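Local coordinates for MUTM (fpg) protein (Thermus thermophilus, PDB 1EE8), which belongs to the formamidopyrimidine-DNA glycosylase (Fpg/MutM) family, whose members pair an N-terminal domain with a helix-two-turn-helix domain and a zinc finger, at residues 164-176 with 253-265. Numbering follows the deposited sequence.
Sequences ADEALFRARLSPF and RGTHFCPTCQGEG. With ZN (zinc ion), chain C.
Gln-262 lays its side-chain amide over the backbone of Phe-169, at the C-terminal end of helix 161-170. This joins the H2TH domain to the zinc finger of the Fpg family. Beyond CG the glutamine chain is extended (chi2 175°), which carries the amide in between helix and finger. Gln-262 OE1 accepts from Cys-258 N at 2.7 Å and lies at the edge of the Phe-169 ring, with amide and ring planes perpendicular. Its NE2 makes a weak bond to Leu-173 O. NE2 also donates to a water, which in turn donates to Asp-165 O and His-256 O. The glutamine thus ties the loop after the helix to the zinc site, where Cys-258 and Cys-261 bind the zinc ion with Cys-238 and Cys-241.

The helix ends in a Schellman motif at Arg-172. The guanidinium of Arg-172 lies against the Phe-169 ring, and Arg-172 CD touches Cys-261 O at 3.4 Å.

At strand 254-257, Asp-165 OD2 takes two bonds from His-256. His-256 N comes to Asp-165 OD2 from above the carboxylate plane at 2.8 Å, nearly straight at 171°. His-256 ND1 reaches Asp-165 OD2 at 3.3 Å, with the oxygen close to the imidazole plane. OD1 forms a salt bridge with Lys-147, so the buried carboxylate is held at both oxygens.

Further on, Pro-175 CB meets Thr-255 CG2 at 3.6 Å. Phe-176 and Phe-257 form a T-shaped pair with planes at 80°. The edge of Phe-176 points at the Phe-257 face, with Phe-176 CE1 3.4 Å from Phe-257 CE2.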
loop_
_atom_site.group_PDB
_atom_site.type_symbol
_atom_site.label_atom_id
_atom_site.label_comp_id
_atom_site.label_asym_id
_atom_site.label_seq_id
_atom_site.Cartn_x
_atom_site.Cartn_y
_atom_site.Cartn_z
ATOM N N ALA A 164 21.898 21.997 -19.752
ATOM C CA ALA A 164 22.652 21.474 -20.886
ATOM C C ALA A 164 23.040 22.713 -21.709
ATOM O O ALA A 164 24.211 22.911 -22.037
ATOM C CB ALA A 164 21.797 20.534 -21.723
ATOM N N ASP A 165 22.051 23.548 -22.027
ATOM C CA ASP A 165 22.298 24.767 -22.796
ATOM C C ASP A 165 23.373 25.638 -22.120
ATOM O O ASP A 165 24.324 26.080 -22.767
ATOM C CB ASP A 165 21.006 25.591 -22.940
ATOM C CG ASP A 165 20.026 24.998 -23.952
ATOM O OD1 ASP A 165 20.258 23.869 -24.433
ATOM O OD2 ASP A 165 19.018 25.669 -24.265
ATOM N N GLU A 166 23.234 25.872 -20.817
ATOM C CA GLU A 166 24.200 26.706 -20.112
ATOM C C GLU A 166 25.598 26.089 -20.042
ATOM O O GLU A 166 26.595 26.793 -20.142
ATOM C CB GLU A 166 23.697 27.033 -18.699
ATOM C CG GLU A 166 22.495 27.978 -18.668
ATOM C CD GLU A 166 22.797 29.341 -19.276
ATOM O OE1 GLU A 166 22.101 29.726 -20.237
ATOM O OE2 GLU A 166 23.726 30.030 -18.791
ATOM N N ALA A 167 25.676 24.778 -19.877
ATOM C CA ALA A 167 26.978 24.125 -19.796
ATOM C C ALA A 167 27.687 24.213 -21.143
ATOM O O ALA A 167 28.890 24.486 -21.218
ATOM C CB ALA A 167 26.815 22.656 -19.375
ATOM N N LEU A 168 26.931 23.977 -22.207
ATOM C CA LEU A 168 27.467 24.025 -23.555
ATOM C C LEU A 168 27.998 25.411 -23.899
ATOM O O LEU A 168 29.019 25.545 -24.576
ATOM C CB LEU A 168 26.390 23.590 -24.555
ATOM C CG LEU A 168 26.086 22.087 -24.493
ATOM C CD1 LEU A 168 24.797 21.764 -25.240
ATOM C CD2 LEU A 168 27.279 21.321 -25.092
ATOM N N PHE A 169 27.310 26.444 -23.436
ATOM C CA PHE A 169 27.771 27.800 -23.701
ATOM C C PHE A 169 29.032 28.072 -22.905
ATOM O O PHE A 169 29.998 28.642 -23.412
ATOM C CB PHE A 169 26.746 28.853 -23.288
ATOM C CG PHE A 169 27.280 30.255 -23.385
ATOM C CD1 PHE A 169 27.381 30.885 -24.618
ATOM C CD2 PHE A 169 27.765 30.908 -22.258
ATOM C CE1 PHE A 169 27.958 32.147 -24.728
ATOM C CE2 PHE A 169 28.344 32.169 -22.356
ATOM C CZ PHE A 169 28.441 32.788 -23.593
ATOM N N ARG A 170 29.018 27.682 -21.639
ATOM C CA ARG A 170 30.179 27.935 -20.817
ATOM C C ARG A 170 31.408 27.260 -21.419
ATOM O O ARG A 170 32.497 27.823 -21.395
ATOM C CB ARG A 170 29.943 27.461 -19.384
ATOM C CG ARG A 170 31.055 27.909 -18.463
ATOM C CD ARG A 170 30.708 27.765 -17.004
ATOM N NE ARG A 170 29.584 28.612 -16.611
ATOM C CZ ARG A 170 29.234 28.822 -15.348
ATOM N NH1 ARG A 170 28.199 29.597 -15.057
ATOM N NH2 ARG A 170 29.937 28.260 -14.372
ATOM N N ALA A 171 31.220 26.070 -21.983
ATOM C CA ALA A 171 32.309 25.309 -22.594
ATOM C C ALA A 171 32.557 25.717 -24.045
ATOM O O ALA A 171 33.459 25.192 -24.697
ATOM C CB ALA A 171 31.999 23.814 -22.522
ATOM N N ARG A 172 31.751 26.646 -24.547
ATOM C CA ARG A 172 31.872 27.129 -25.919
ATOM C C ARG A 172 31.845 25.998 -26.946
ATOM O O ARG A 172 32.710 25.912 -27.824
ATOM C CB ARG A 172 33.156 27.949 -26.075
ATOM C CG ARG A 172 33.234 29.165 -25.142
ATOM C CD ARG A 172 32.155 30.187 -25.461
ATOM N NE ARG A 172 32.419 31.479 -24.826
ATOM C CZ ARG A 172 32.190 31.766 -23.549
ATOM N NH1 ARG A 172 31.674 30.856 -22.731
ATOM N NH2 ARG A 172 32.501 32.971 -23.081
ATOM N N LEU A 173 30.837 25.142 -26.843
ATOM C CA LEU A 173 30.687 24.014 -27.756
ATOM C C LEU A 173 29.320 24.009 -28.424
ATOM O O LEU A 173 28.315 24.407 -27.828
ATOM C CB LEU A 173 30.891 22.697 -27.003
ATOM C CG LEU A 173 32.290 22.449 -26.442
ATOM C CD1 LEU A 173 32.301 21.160 -25.619
ATOM C CD2 LEU A 173 33.285 22.366 -27.593
ATOM N N SER A 174 29.283 23.556 -29.671
ATOM C CA SER A 174 28.028 23.497 -30.396
ATOM C C SER A 174 27.124 22.408 -29.837
ATOM O O SER A 174 27.551 21.273 -29.637
ATOM C CB SER A 174 28.269 23.217 -31.870
ATOM O OG SER A 174 27.041 22.961 -32.513
ATOM N N PRO A 175 25.854 22.745 -29.578
ATOM C CA PRO A 175 24.904 21.769 -29.043
ATOM C C PRO A 175 24.534 20.752 -30.118
ATOM O O PRO A 175 24.147 19.623 -29.820
ATOM C CB PRO A 175 23.695 22.628 -28.671
ATOM C CG PRO A 175 24.257 24.016 -28.528
ATOM C CD PRO A 175 25.249 24.083 -29.638
ATOM N N PHE A 176 24.686 21.161 -31.373
ATOM C CA PHE A 176 24.294 20.335 -32.507
ATOM C C PHE A 176 25.321 19.427 -33.172
ATOM O O PHE A 176 24.953 18.568 -33.977
ATOM C CB PHE A 176 23.651 21.243 -33.555
ATOM C CG PHE A 176 22.765 22.298 -32.959
ATOM C CD1 PHE A 176 23.219 23.609 -32.814
ATOM C CD2 PHE A 176 21.500 21.971 -32.484
ATOM C CE1 PHE A 176 22.429 24.573 -32.202
ATOM C CE2 PHE A 176 20.703 22.932 -31.868
ATOM C CZ PHE A 176 21.168 24.235 -31.726
ATOM N N ARG A 253 11.602 21.041 -29.419
ATOM C CA ARG A 253 12.761 21.023 -28.539
ATOM C C ARG A 253 13.647 22.224 -28.818
ATOM O O ARG A 253 14.379 22.254 -29.809
ATOM C CB ARG A 253 13.563 19.734 -28.743
ATOM C CG ARG A 253 14.387 19.320 -27.531
ATOM C CD ARG A 253 13.479 19.063 -26.329
ATOM N NE ARG A 253 14.200 18.525 -25.177
ATOM C CZ ARG A 253 13.627 18.218 -24.017
ATOM N NH1 ARG A 253 12.322 18.395 -23.850
ATOM N NH2 ARG A 253 14.357 17.733 -23.019
ATOM N N GLY A 254 13.570 23.215 -27.938
ATOM C CA GLY A 254 14.373 24.409 -28.106
ATOM C C GLY A 254 15.753 24.247 -27.507
ATOM O O GLY A 254 15.935 23.514 -26.539
ATOM N N THR A 255 16.726 24.933 -28.093
ATOM C CA THR A 255 18.104 24.892 -27.622
ATOM C C THR A 255 18.695 26.277 -27.839
ATOM O O THR A 255 18.791 26.746 -28.978
ATOM C CB THR A 255 18.931 23.848 -28.405
ATOM O OG1 THR A 255 18.426 22.535 -28.128
ATOM C CG2 THR A 255 20.401 23.912 -28.009
ATOM N N HIS A 256 19.068 26.939 -26.745
ATOM C CA HIS A 256 19.644 28.280 -26.820
ATOM C C HIS A 256 21.159 28.204 -26.945
ATOM O O HIS A 256 21.798 27.372 -26.302
ATOM C CB HIS A 256 19.282 29.097 -25.579
ATOM C CG HIS A 256 17.810 29.228 -25.344
ATOM N ND1 HIS A 256 17.021 28.169 -24.950
ATOM C CD2 HIS A 256 16.983 30.297 -25.442
ATOM C CE1 HIS A 256 15.772 28.579 -24.813
ATOM N NE2 HIS A 256 15.722 29.866 -25.106
ATOM N N PHE A 257 21.728 29.087 -27.763
ATOM C CA PHE A 257 23.169 29.094 -27.985
ATOM C C PHE A 257 23.602 30.327 -28.773
ATOM O O PHE A 257 22.781 30.983 -29.415
ATOM C CB PHE A 257 23.559 27.856 -28.789
ATOM C CG PHE A 257 23.086 27.905 -30.213
ATOM C CD1 PHE A 257 23.968 28.212 -31.246
ATOM C CD2 PHE A 257 21.740 27.700 -30.519
ATOM C CE1 PHE A 257 23.514 28.314 -32.566
ATOM C CE2 PHE A 257 21.279 27.801 -31.829
ATOM C CZ PHE A 257 22.168 28.109 -32.856
ATOM N N CYS A 258 24.897 30.636 -28.711
ATOM C CA CYS A 258 25.455 31.749 -29.466
ATOM C C CYS A 258 26.167 31.088 -30.630
ATOM O O CYS A 258 27.120 30.322 -30.433
ATOM C CB CYS A 258 26.472 32.550 -28.648
ATOM S SG CYS A 258 27.365 33.796 -29.646
ATOM N N PRO A 259 25.705 31.355 -31.861
ATOM C CA PRO A 259 26.327 30.756 -33.045
ATOM C C PRO A 259 27.827 31.033 -33.115
ATOM O O PRO A 259 28.631 30.117 -33.303
ATOM C CB PRO A 259 25.559 31.397 -34.198
ATOM C CG PRO A 259 24.193 31.635 -33.596
ATOM C CD PRO A 259 24.552 32.192 -32.241
ATOM N N THR A 260 28.205 32.295 -32.951
ATOM C CA THR A 260 29.617 32.644 -33.018
ATOM C C THR A 260 30.453 32.006 -31.918
ATOM O O THR A 260 31.407 31.292 -32.202
ATOM C CB THR A 260 29.834 34.164 -32.965
ATOM O OG1 THR A 260 29.145 34.781 -34.059
ATOM C CG2 THR A 260 31.324 34.486 -33.077
ATOM N N CYS A 261 30.092 32.255 -30.664
ATOM C CA CYS A 261 30.844 31.706 -29.540
ATOM C C CYS A 261 30.828 30.187 -29.404
ATOM O O CYS A 261 31.717 29.615 -28.775
ATOM C CB CYS A 261 30.353 32.323 -28.233
ATOM S SG CYS A 261 30.774 34.057 -28.060
ATOM N N GLN A 262 29.833 29.530 -29.990
ATOM C CA GLN A 262 29.745 28.081 -29.875
ATOM C C GLN A 262 29.972 27.288 -31.164
ATOM O O GLN A 262 29.417 26.206 -31.353
ATOM C CB GLN A 262 28.407 27.709 -29.227
ATOM C CG GLN A 262 28.340 28.140 -27.764
ATOM C CD GLN A 262 26.990 27.888 -27.118
ATOM O OE1 GLN A 262 26.086 28.728 -27.179
ATOM N NE2 GLN A 262 26.846 26.723 -26.496
ATOM N N GLY A 263 30.806 27.835 -32.044
ATOM C CA GLY A 263 31.147 27.157 -33.282
ATOM C C GLY A 263 30.038 26.829 -34.261
ATOM O O GLY A 263 30.062 25.776 -34.891
ATOM N N GLU A 264 29.072 27.728 -34.395
ATOM C CA GLU A 264 27.967 27.535 -35.324
ATOM C C GLU A 264 27.838 28.784 -36.193
ATOM O O GLU A 264 28.842 29.333 -36.648
ATOM C CB GLU A 264 26.663 27.286 -34.559
ATOM C CG GLU A 264 26.557 25.912 -33.898
ATOM C CD GLU A 264 26.626 24.761 -34.897
ATOM O OE1 GLU A 264 27.744 24.401 -35.318
ATOM O OE2 GLU A 264 25.563 24.220 -35.270
ATOM N N GLY A 265 26.609 29.231 -36.420
ATOM C CA GLY A 265 26.391 30.418 -37.231
ATOM C C GLY A 265 26.610 30.186 -38.715
ATOM O O GLY A 265 27.754 30.114 -39.165
HETATM ZN ZN ZN C . 28.756 35.099 -28.287
HETATM O O HOH W 1 24.044 26.211 -25.511
#